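Local coordinates for Eps1p (Saccharomyces cerevisiae, PDB 4TW5), which belongs to the protein disulfide isomerase family and carries an N-terminal thioredoxin domain followed by a second domain built round its own mixed beta sheet, at residues Lys98-Glu102 with Phe113-Glu117. Numbering follows the deposited sequence.
Sequences KSFTE and FARRE
Phe100 and Phe113 lie against each other in an offset stack, ring centroids 4.5 Å apart and planes tilted by 30°. Their side chains run in opposite directions, so each ring slides over the root of the other: Phe100 CB sits above the Phe113 ring, 4.0 Å from its centroid, while Phe113 CB meets the Phe100 ring off-centre. The rings come closest where Phe100 CD1 lies 3.5 Å from Phe113 CD1. In both residues CG stands anti to the backbone N (chi1 near 176° in each), which sends each ring into the space between residues 98-102 and the helix. The other face of Phe113 is covered near its rim by Glu117 CG, one helical turn on, and Lys98 CD comes to the edge of the same ring.

Past the rim, on the face that Glu117 covers, the lysine and the carboxylate meet head-on. Lys98 NZ faces both carboxylate oxygens, 3.0 Å from Glu117 OE1 and 3.0 Å from Glu117 OE2, in a forked salt bridge whose two hydrogen bonds are weak; Asp259 provides a second acidic partner for the lysine. Glu117 reaches it by bending at chi2 (-52°). On the Phe100 side, water 1 accepts from Arg116 NH2 (2.6 Å) and can donate to Glu102 OE1; Glu102 and Arg116 have direct salt bridges to Arg266 and Asp197, respectively. The arrangement is that of a thioredoxin fold, whose last helix, 107-118, packs against the edge strand 95-99 and the residues after it through an aromatic pair, while the flanking charges reach towards the second domain.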
loop_
_atom_site.group_PDB
_atom_site.type_symbol
_atom_site.label_atom_id
_atom_site.label_comp_id
_atom_site.label_asym_id
_atom_site.label_seq_id
_atom_site.Cartn_x
_atom_site.Cartn_y
_atom_site.Cartn_z
ATOM N N LYS A 98 -16.539 23.384 34.050
ATOM C CA LYS A 98 -17.460 23.044 32.971
ATOM C C LYS A 98 -18.862 22.767 33.500
ATOM O O LYS A 98 -19.035 22.570 34.696
ATOM C CB LYS A 98 -16.940 21.816 32.225
ATOM C CG LYS A 98 -17.118 20.526 33.021
ATOM C CD LYS A 98 -16.725 19.290 32.232
ATOM C CE LYS A 98 -15.228 19.180 32.081
ATOM N NZ LYS A 98 -14.891 17.842 31.519
ATOM N N SER A 99 -19.858 22.750 32.616
ATOM C CA SER A 99 -21.231 22.403 33.012
ATOM C C SER A 99 -21.624 21.034 32.486
ATOM O O SER A 99 -21.146 20.606 31.445
ATOM C CB SER A 99 -22.238 23.449 32.512
ATOM O OG SER A 99 -22.014 24.714 33.121
ATOM N N PHE A 100 -22.528 20.370 33.193
ATOM C CA PHE A 100 -23.025 19.060 32.789
ATOM C C PHE A 100 -24.446 19.183 32.229
ATOM O O PHE A 100 -25.430 19.189 32.972
ATOM C CB PHE A 100 -22.974 18.100 33.980
ATOM C CG PHE A 100 -23.526 16.729 33.698
ATOM C CD1 PHE A 100 -22.814 15.822 32.933
ATOM C CD2 PHE A 100 -24.733 16.325 34.243
ATOM C CE1 PHE A 100 -23.312 14.543 32.697
ATOM C CE2 PHE A 100 -25.231 15.052 34.013
ATOM C CZ PHE A 100 -24.526 14.163 33.241
ATOM N N THR A 101 -24.534 19.283 30.908
ATOM C CA THR A 101 -25.787 19.575 30.222
ATOM C C THR A 101 -26.503 18.319 29.771
ATOM O O THR A 101 -27.623 18.378 29.270
ATOM C CB THR A 101 -25.542 20.434 28.999
ATOM O OG1 THR A 101 -24.789 19.676 28.047
ATOM C CG2 THR A 101 -24.777 21.688 29.380
ATOM N N GLU A 102 -25.840 17.187 29.931
ATOM C CA GLU A 102 -26.372 15.916 29.470
ATOM C C GLU A 102 -27.753 15.644 30.059
ATOM O O GLU A 102 -27.995 15.903 31.235
ATOM C CB GLU A 102 -25.393 14.801 29.832
ATOM C CG GLU A 102 -25.893 13.397 29.601
ATOM C CD GLU A 102 -24.893 12.366 30.080
ATOM O OE1 GLU A 102 -23.685 12.654 29.997
ATOM O OE2 GLU A 102 -25.309 11.286 30.565
ATOM N N PHE A 113 -20.596 10.729 35.494
ATOM C CA PHE A 113 -19.948 12.011 35.319
ATOM C C PHE A 113 -18.939 12.328 36.403
ATOM O O PHE A 113 -17.875 12.860 36.110
ATOM C CB PHE A 113 -20.990 13.123 35.247
ATOM C CG PHE A 113 -20.407 14.499 35.176
ATOM C CD1 PHE A 113 -19.677 14.904 34.081
ATOM C CD2 PHE A 113 -20.610 15.395 36.209
ATOM C CE1 PHE A 113 -19.147 16.184 34.026
ATOM C CE2 PHE A 113 -20.094 16.670 36.161
ATOM C CZ PHE A 113 -19.361 17.070 35.069
ATOM N N ALA A 114 -19.265 12.059 37.661
ATOM C CA ALA A 114 -18.263 12.297 38.682
ATOM C C ALA A 114 -17.068 11.341 38.472
ATOM O O ALA A 114 -15.905 11.782 38.457
ATOM C CB ALA A 114 -18.856 12.161 40.079
ATOM N N ARG A 115 -17.339 10.059 38.240
ATOM C CA ARG A 115 -16.249 9.112 37.988
ATOM C C ARG A 115 -15.420 9.495 36.751
ATOM O O ARG A 115 -14.207 9.395 36.758
ATOM C CB ARG A 115 -16.777 7.690 37.819
ATOM C CG ARG A 115 -17.347 7.091 39.083
ATOM C CD ARG A 115 -18.000 5.788 38.779
ATOM N NE ARG A 115 -18.474 5.110 39.971
ATOM C CZ ARG A 115 -19.333 4.099 39.951
ATOM N NH1 ARG A 115 -19.799 3.660 38.789
ATOM N NH2 ARG A 115 -19.715 3.522 41.087
ATOM N N ARG A 116 -16.090 9.942 35.701
ATOM C CA ARG A 116 -15.409 10.361 34.476
ATOM C C ARG A 116 -14.419 11.506 34.776
ATOM O O ARG A 116 -13.257 11.454 34.403
ATOM C CB ARG A 116 -16.461 10.765 33.430
ATOM C CG ARG A 116 -16.018 10.637 31.993
ATOM C CD ARG A 116 -17.153 10.961 31.009
ATOM N NE ARG A 116 -18.290 10.095 31.244
ATOM C CZ ARG A 116 -19.483 10.520 31.633
ATOM N NH1 ARG A 116 -19.708 11.811 31.788
ATOM N NH2 ARG A 116 -20.449 9.648 31.855
ATOM N N GLU A 117 -14.888 12.502 35.516
ATOM C CA GLU A 117 -14.117 13.679 35.830
ATOM C C GLU A 117 -12.975 13.459 36.803
ATOM O O GLU A 117 -12.031 14.244 36.823
ATOM C CB GLU A 117 -15.044 14.768 36.372
ATOM C CG GLU A 117 -16.008 15.276 35.290
ATOM C CD GLU A 117 -15.306 15.703 33.996
ATOM O OE1 GLU A 117 -14.206 16.314 34.049
ATOM O OE2 GLU A 117 -15.853 15.398 32.916
HETATM O O HOH W 1 -22.723 10.777 32.350
#